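Local coordinates for 1-pyrroline-5-carboxylate dehydrogenase (Thermus thermophilus, PDB 1UZB), which probably catalyses the NAD-dependent oxidation of glutamate semialdehyde, the open form of 1-pyrroline-5-carboxylate, to glutamate, as a member of the aldehyde dehydrogenase family, at residues A71-E77 with E242-L247; A86-W90 with F228-V232; P173-V179 with G201-K207. All coordinates share one frame; numbering follows the deposited sequence.

In the fold
The three contacts gather around the sheet of the alpha/beta domain that in aldehyde dehydrogenases binds NAD. Contact 3 is its buried middle: parallel strand pairing, held mainly by backbone hydrogen bonds. Contacts 1 and 2 both use helix 73-90, at its first and last turns, and their centres lie about 20 Å apart. Contact 1 is partly buried, and polar groups join two helix starts there. Contact 2 is buried and apolar, with no hydrogen bond between its segments. Both touch contact 3: Leu247 packs on Val178 and Ile205, while Val232 O probably accepts a hydrogen bond from Val204 N. Ala76 also touches Ile205, and Phe87 and Trp90 touch Gly201, which places helix 73-90 along this sheet.

Contact 1. Residues A71-E77 with E242-L247; sequences AGKAEAE and EVGAYL
Tyr246 and Glu77 make the shortest polar link of this contact. Tyr246 OH gives its hydrogen to Glu77 OE1 at 2.6 Å. It meets the carboxylate on its anti side, 24° out of plane, and the ring and carboxylate planes are nearly perpendicular. Glu77 OE1 has a second partner, His250 NE2, so two groups grip this one oxygen. The ring of His250 also meets that of Tyr246 edge-to-face. Glu77 CG lies anti to the backbone N (chi1 -171°), and a bend at chi2 brings OE1 round to the phenol.

Lys73 covers one face of the Tyr246 ring. Lys73 CB stands 4.2 Å from the centroid of the Tyr246 ring, almost on the ring normal, in a CH-pi contact. The rest of its extended chain runs on past CD1. Ala76 CB comes up obliquely to Tyr246 CD2 at 3.8 Å.

These residues join the start of helix 73-90 to the start of helix 242-248, in the Rossmann-like domain of the aldehyde dehydrogenase fold. The short helix axes cross at -47°. The amides at the start of helix 73-90, of the N-cap Gly72 and of Lys73, find acceptors in side chains. Gly72 N donates to Glu75 OE2 at 2.7 Å; the Glu75 carboxylate folds back onto this amide and is met from above its own plane. Lys73 N donates across the contact to Glu242 OE1 at 3.3 Å, again from above the carboxylate plane. Lys73 NZ does not complete a salt bridge there: it stays 5.7 Å from Glu242 OE1.

On the buried side, Val243 CG2 sits 3.2 Å from Ala71 O and also faces Ala71 CB. The backbone of Ala71 is hydrogen-bonded to Pro237. Leu247 CD2 meets Ala76 CB at 4.2 Å.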
# COMPACT_ATOMS: atom_id res chain seq x y z
N ALA A 71 18.38 -5.42 47.87
CA ALA A 71 17.24 -4.53 48.04
C ALA A 71 16.21 -5.09 49.01
O ALA A 71 15.98 -6.30 49.07
CB ALA A 71 16.59 -4.25 46.69
N GLY A 72 15.59 -4.18 49.76
CA GLY A 72 14.55 -4.54 50.70
C GLY A 72 13.33 -3.72 50.32
O GLY A 72 13.32 -3.10 49.26
N LYS A 73 12.31 -3.72 51.17
CA LYS A 73 11.10 -2.96 50.88
C LYS A 73 11.37 -1.47 50.71
O LYS A 73 10.80 -0.82 49.83
CB LYS A 73 10.07 -3.17 51.99
CG LYS A 73 9.55 -4.60 52.09
CD LYS A 73 8.51 -4.74 53.19
CE LYS A 73 7.94 -6.14 53.24
NZ LYS A 73 6.93 -6.28 54.32
N ALA A 74 12.26 -0.92 51.54
CA ALA A 74 12.59 0.50 51.45
C ALA A 74 13.15 0.86 50.08
O ALA A 74 12.72 1.84 49.46
CB ALA A 74 13.60 0.87 52.54
N GLU A 75 14.10 0.08 49.60
CA GLU A 75 14.70 0.33 48.29
C GLU A 75 13.67 0.15 47.18
O GLU A 75 13.71 0.86 46.17
CB GLU A 75 15.91 -0.58 48.07
CG GLU A 75 17.10 -0.27 48.97
CD GLU A 75 16.93 -0.78 50.39
OE1 GLU A 75 17.70 -0.35 51.27
OE2 GLU A 75 16.05 -1.63 50.62
N ALA A 76 12.75 -0.79 47.36
CA ALA A 76 11.71 -1.03 46.36
C ALA A 76 10.78 0.17 46.29
O ALA A 76 10.39 0.60 45.21
CB ALA A 76 10.92 -2.29 46.73
N GLU A 77 10.44 0.73 47.45
CA GLU A 77 9.57 1.90 47.49
C GLU A 77 10.26 3.09 46.83
O GLU A 77 9.63 3.86 46.11
CB GLU A 77 9.21 2.24 48.94
CG GLU A 77 8.13 3.31 49.10
CD GLU A 77 6.82 2.93 48.44
OE1 GLU A 77 6.43 1.75 48.51
OE2 GLU A 77 6.16 3.82 47.86
N GLU A 242 10.73 -11.29 49.34
CA GLU A 242 10.50 -9.94 49.85
C GLU A 242 10.24 -8.86 48.80
O GLU A 242 9.15 -8.30 48.74
CB GLU A 242 11.66 -9.49 50.74
CG GLU A 242 11.43 -8.12 51.37
CD GLU A 242 12.57 -7.66 52.25
OE1 GLU A 242 12.46 -6.56 52.84
OE2 GLU A 242 13.58 -8.38 52.37
N VAL A 243 11.24 -8.57 47.97
CA VAL A 243 11.10 -7.53 46.95
C VAL A 243 9.97 -7.82 45.96
O VAL A 243 9.13 -6.95 45.71
CB VAL A 243 12.41 -7.35 46.15
CG1 VAL A 243 12.20 -6.31 45.06
CG2 VAL A 243 13.53 -6.91 47.08
N GLY A 244 9.96 -9.02 45.40
CA GLY A 244 8.93 -9.38 44.44
C GLY A 244 7.52 -9.31 44.98
O GLY A 244 6.62 -8.78 44.32
N ALA A 245 7.31 -9.86 46.17
CA ALA A 245 5.99 -9.85 46.78
C ALA A 245 5.52 -8.43 47.04
O ALA A 245 4.38 -8.07 46.75
CB ALA A 245 6.02 -10.64 48.08
N TYR A 246 6.41 -7.61 47.60
CA TYR A 246 6.08 -6.23 47.92
C TYR A 246 5.61 -5.45 46.69
O TYR A 246 4.63 -4.71 46.75
CB TYR A 246 7.31 -5.54 48.52
CG TYR A 246 7.06 -4.11 48.96
CD1 TYR A 246 6.33 -3.84 50.12
CD2 TYR A 246 7.56 -3.04 48.22
CE1 TYR A 246 6.10 -2.53 50.53
CE2 TYR A 246 7.33 -1.73 48.62
CZ TYR A 246 6.60 -1.48 49.78
OH TYR A 246 6.39 -0.18 50.19
N LEU A 247 6.30 -5.63 45.57
CA LEU A 247 5.94 -4.92 44.34
C LEU A 247 4.71 -5.49 43.64
O LEU A 247 3.83 -4.74 43.21
CB LEU A 247 7.13 -4.89 43.39
CG LEU A 247 8.27 -4.00 43.88
CD1 LEU A 247 9.48 -4.17 42.98
CD2 LEU A 247 7.80 -2.56 43.91

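Contact 2. Residues A86-W90 with F228-V232; sequences AFKTW and FPPGV
Ala86 O is gripped by two amides of the last helical turn, Thr89 N at 3.1 Å and Trp90 N at 2.9 Å. That turn ends helix 73-90 and lies against 228-232, the loop that leads from helix 213-226 into strand 233-235. The loop is part of a beta-alpha-beta connection in the dinucleotide-binding domain of the aldehyde dehydrogenase fold. Pro229 to Val232 form a type II beta turn, closed by Val232 N to Pro229 O at 3.1 Å.

No hydrogen bond crosses between the two segments. Ala86 CB presses directly on the turn, 3.2 Å from Pro230 O and close to Gly231 C. Gly231 suits the place twice over. Its positive phi of 89° would jam a CB against the preceding carbonyl, and that CB would also collide with Ala86 CB.

Trp90 carries most of the remaining surface. With chi1 at 179° its indole swings opposite the backbone N and out over the loop. Pro229 CD meets Trp90 CZ3 at 3.7 Å, and Phe228 CD1 approaches Trp90 CH2; both come obliquely. Leu101 of helix 95-111 packs on Trp90, Phe228 and Pro229, and Pro229 also touches Glu455 of the second subunit. The indole N-H is satisfied by Val198 O, at the end of helix 188-199.

Val232 crosses the indole at about a right angle and puts both methyls against it. Val232 CG2 lies 3.8 Å from Trp90 CD2, and Val232 CG1 stands over the five-membered ring of Trp90, 3.8 Å from its centroid.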
# COMPACT_ATOMS: atom_id res chain seq x y z
N ALA A 86 9.72 9.52 36.90
CA ALA A 86 10.30 9.47 35.56
C ALA A 86 9.21 9.30 34.50
O ALA A 86 9.26 9.91 33.43
CB ALA A 86 11.30 8.32 35.47
N PHE A 87 8.22 8.47 34.81
CA PHE A 87 7.12 8.22 33.88
C PHE A 87 6.45 9.51 33.41
O PHE A 87 6.12 9.64 32.23
CB PHE A 87 6.08 7.31 34.53
CG PHE A 87 4.88 7.05 33.66
CD1 PHE A 87 5.00 6.26 32.51
CD2 PHE A 87 3.64 7.58 33.99
CE1 PHE A 87 3.88 6.01 31.71
CE2 PHE A 87 2.52 7.33 33.19
CZ PHE A 87 2.64 6.55 32.05
N LYS A 88 6.27 10.45 34.33
CA LYS A 88 5.62 11.72 34.00
C LYS A 88 6.18 12.41 32.77
O LYS A 88 5.44 13.01 32.00
CB LYS A 88 5.68 12.68 35.19
CG LYS A 88 4.69 12.37 36.30
CD LYS A 88 4.77 13.40 37.42
CE LYS A 88 3.70 13.16 38.47
NZ LYS A 88 3.81 11.80 39.08
N THR A 89 7.50 12.33 32.59
CA THR A 89 8.13 12.96 31.43
C THR A 89 8.52 11.97 30.33
O THR A 89 8.45 12.29 29.15
CB THR A 89 9.37 13.79 31.83
OG1 THR A 89 10.27 12.97 32.60
CG2 THR A 89 8.96 15.00 32.66
N TRP A 90 8.93 10.76 30.72
CA TRP A 90 9.33 9.74 29.76
C TRP A 90 8.19 9.39 28.80
O TRP A 90 8.41 9.16 27.61
CB TRP A 90 9.80 8.49 30.51
CG TRP A 90 10.22 7.33 29.64
CD1 TRP A 90 9.63 6.09 29.59
CD2 TRP A 90 11.35 7.27 28.76
NE1 TRP A 90 10.31 5.27 28.73
CE2 TRP A 90 11.38 5.97 28.20
CE3 TRP A 90 12.34 8.19 28.39
CZ2 TRP A 90 12.35 5.56 27.29
CZ3 TRP A 90 13.32 7.78 27.48
CH2 TRP A 90 13.31 6.48 26.95
N PHE A 228 19.52 6.43 29.58
CA PHE A 228 18.11 6.42 29.96
C PHE A 228 17.95 7.40 31.11
O PHE A 228 18.74 7.41 32.05
CB PHE A 228 17.68 5.02 30.40
CG PHE A 228 17.40 4.08 29.26
CD1 PHE A 228 16.18 4.12 28.59
CD2 PHE A 228 18.37 3.18 28.83
CE1 PHE A 228 15.93 3.28 27.51
CE2 PHE A 228 18.13 2.33 27.75
CZ PHE A 228 16.91 2.38 27.09
N PRO A 229 16.92 8.27 31.05
CA PRO A 229 16.69 9.25 32.11
C PRO A 229 16.54 8.59 33.48
O PRO A 229 16.09 7.45 33.59
CB PRO A 229 15.42 9.96 31.67
CG PRO A 229 15.51 9.88 30.17
CD PRO A 229 15.97 8.46 29.94
N PRO A 230 16.90 9.31 34.55
CA PRO A 230 16.78 8.75 35.90
C PRO A 230 15.38 8.23 36.19
O PRO A 230 14.38 8.90 35.91
CB PRO A 230 17.15 9.94 36.79
CG PRO A 230 18.13 10.69 35.95
CD PRO A 230 17.48 10.66 34.59
N GLY A 231 15.32 7.02 36.75
CA GLY A 231 14.04 6.42 37.10
C GLY A 231 13.36 5.58 36.03
O GLY A 231 12.46 4.81 36.35
N VAL A 232 13.77 5.73 34.77
CA VAL A 232 13.13 4.96 33.70
C VAL A 232 13.36 3.46 33.87
O VAL A 232 12.44 2.66 33.66
CB VAL A 232 13.61 5.46 32.32
CG1 VAL A 232 13.05 4.59 31.21
CG2 VAL A 232 13.15 6.90 32.12

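Contact 3. Residues P173-V179 with G201-K207; sequences PLGAGVV and GNTVIAK
Asn202 reaches across to the backbone of 173-175, just before the two strands pair. Asn202 CB lies 3.3 Å from Gly175 O. CG is anti to the carbonyl carbon (chi1 -63°) and sits beside Pro173 CB. At the tip, Asn202 OD1 accepts from Gly175 N at 3.0 Å, in the carbonyl plane, and more weakly from Leu174 N at 2.7 Å, where the N-H angle is only 128°. ND2 passes Pro173 CB and donates to Pro197 O and Phe506 O. With an alanine in place of Asn202, the amides of Leu174 and Gly175 would probably lose this acceptor, and Pro197 O and Phe506 O this donor.

Gly201, with positive phi, closes helix 188-199 in a Schellman motif. Strand 203-207 then runs parallel to 176-179, which completes a beta-alpha-beta crossover of the NAD-binding fold. Thr203 N to Gly175 O starts a regular row of parallel-sheet bonds, and Lys207 N to Val179 O, at 2.8 Å, is the last. Thr203 OG1 meets Ala176 CB at 3.3 Å and is hydrogen-bonded to Ala83 O. On the side facing helix 188-199, Val179 CG2 and Val204 CG1 are tightly packed at 3.4 Å. The strands are therefore joined by main-chain bonds, while one buried carboxamide uses both its ends to tie the loop to the helix end.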
# COMPACT_ATOMS: atom_id res chain seq x y z
N PRO A 173 1.32 4.80 27.16
CA PRO A 173 1.88 3.81 28.08
C PRO A 173 1.08 3.74 29.38
O PRO A 173 0.33 4.67 29.70
CB PRO A 173 3.32 4.30 28.28
CG PRO A 173 3.19 5.78 28.13
CD PRO A 173 2.25 5.93 26.96
N LEU A 174 1.24 2.64 30.10
CA LEU A 174 0.50 2.41 31.34
C LEU A 174 1.05 3.10 32.58
O LEU A 174 0.29 3.69 33.35
CB LEU A 174 0.43 0.90 31.61
CG LEU A 174 -0.14 0.03 30.50
CD1 LEU A 174 0.02 -1.44 30.86
CD2 LEU A 174 -1.60 0.38 30.27
N GLY A 175 2.36 3.02 32.79
CA GLY A 175 2.96 3.64 33.96
C GLY A 175 4.20 2.90 34.39
O GLY A 175 4.99 2.46 33.56
N ALA A 176 4.39 2.78 35.70
CA ALA A 176 5.54 2.09 36.27
C ALA A 176 5.15 0.66 36.62
O ALA A 176 4.12 0.43 37.26
CB ALA A 176 6.04 2.82 37.51
N GLY A 177 5.98 -0.29 36.20
CA GLY A 177 5.70 -1.69 36.48
C GLY A 177 6.93 -2.44 36.96
O GLY A 177 8.03 -1.89 37.03
N VAL A 178 6.74 -3.71 37.31
CA VAL A 178 7.85 -4.52 37.78
C VAL A 178 8.12 -5.69 36.85
O VAL A 178 7.20 -6.31 36.30
CB VAL A 178 7.58 -5.05 39.22
CG1 VAL A 178 6.29 -5.87 39.25
CG2 VAL A 178 8.76 -5.89 39.70
N VAL A 179 9.41 -5.97 36.66
CA VAL A 179 9.87 -7.07 35.82
C VAL A 179 10.57 -8.07 36.74
O VAL A 179 11.46 -7.71 37.51
CB VAL A 179 10.87 -6.57 34.75
CG1 VAL A 179 11.63 -7.74 34.14
CG2 VAL A 179 10.11 -5.82 33.66
N GLY A 201 7.16 3.94 26.41
CA GLY A 201 6.85 4.94 27.41
C GLY A 201 6.62 4.55 28.85
O GLY A 201 6.33 5.42 29.68
N ASN A 202 6.73 3.27 29.18
CA ASN A 202 6.55 2.84 30.56
C ASN A 202 7.89 2.93 31.27
O ASN A 202 8.93 3.14 30.64
CB ASN A 202 6.07 1.38 30.60
CG ASN A 202 4.72 1.19 29.96
OD1 ASN A 202 3.69 1.50 30.55
ND2 ASN A 202 4.72 0.67 28.74
N THR A 203 7.87 2.79 32.59
CA THR A 203 9.10 2.79 33.37
C THR A 203 9.10 1.46 34.12
O THR A 203 8.03 0.89 34.40
CB THR A 203 9.20 3.99 34.33
OG1 THR A 203 8.09 3.99 35.24
CG2 THR A 203 9.22 5.29 33.54
N VAL A 204 10.29 0.95 34.43
CA VAL A 204 10.41 -0.36 35.04
C VAL A 204 11.34 -0.51 36.23
O VAL A 204 12.37 0.15 36.33
CB VAL A 204 10.87 -1.37 33.94
CG1 VAL A 204 11.28 -2.70 34.55
CG2 VAL A 204 9.76 -1.57 32.92
N ILE A 205 10.94 -1.39 37.14
CA ILE A 205 11.75 -1.76 38.30
C ILE A 205 12.02 -3.24 37.98
O ILE A 205 11.09 -4.04 37.90
CB ILE A 205 10.97 -1.66 39.62
CG1 ILE A 205 10.54 -0.21 39.86
CG2 ILE A 205 11.86 -2.14 40.77
CD1 ILE A 205 9.73 -0.02 41.13
N ALA A 206 13.29 -3.58 37.78
CA ALA A 206 13.64 -4.95 37.43
C ALA A 206 14.32 -5.73 38.54
O ALA A 206 15.27 -5.26 39.16
CB ALA A 206 14.54 -4.95 36.20
N LYS A 207 13.80 -6.93 38.79
CA LYS A 207 14.37 -7.81 39.80
C LYS A 207 15.02 -8.98 39.07
O LYS A 207 14.33 -9.82 38.50
CB LYS A 207 13.31 -8.36 40.75
CG LYS A 207 13.93 -9.18 41.88
CD LYS A 207 13.04 -10.32 42.35
CE LYS A 207 13.81 -11.22 43.32
NZ LYS A 207 13.01 -12.39 43.78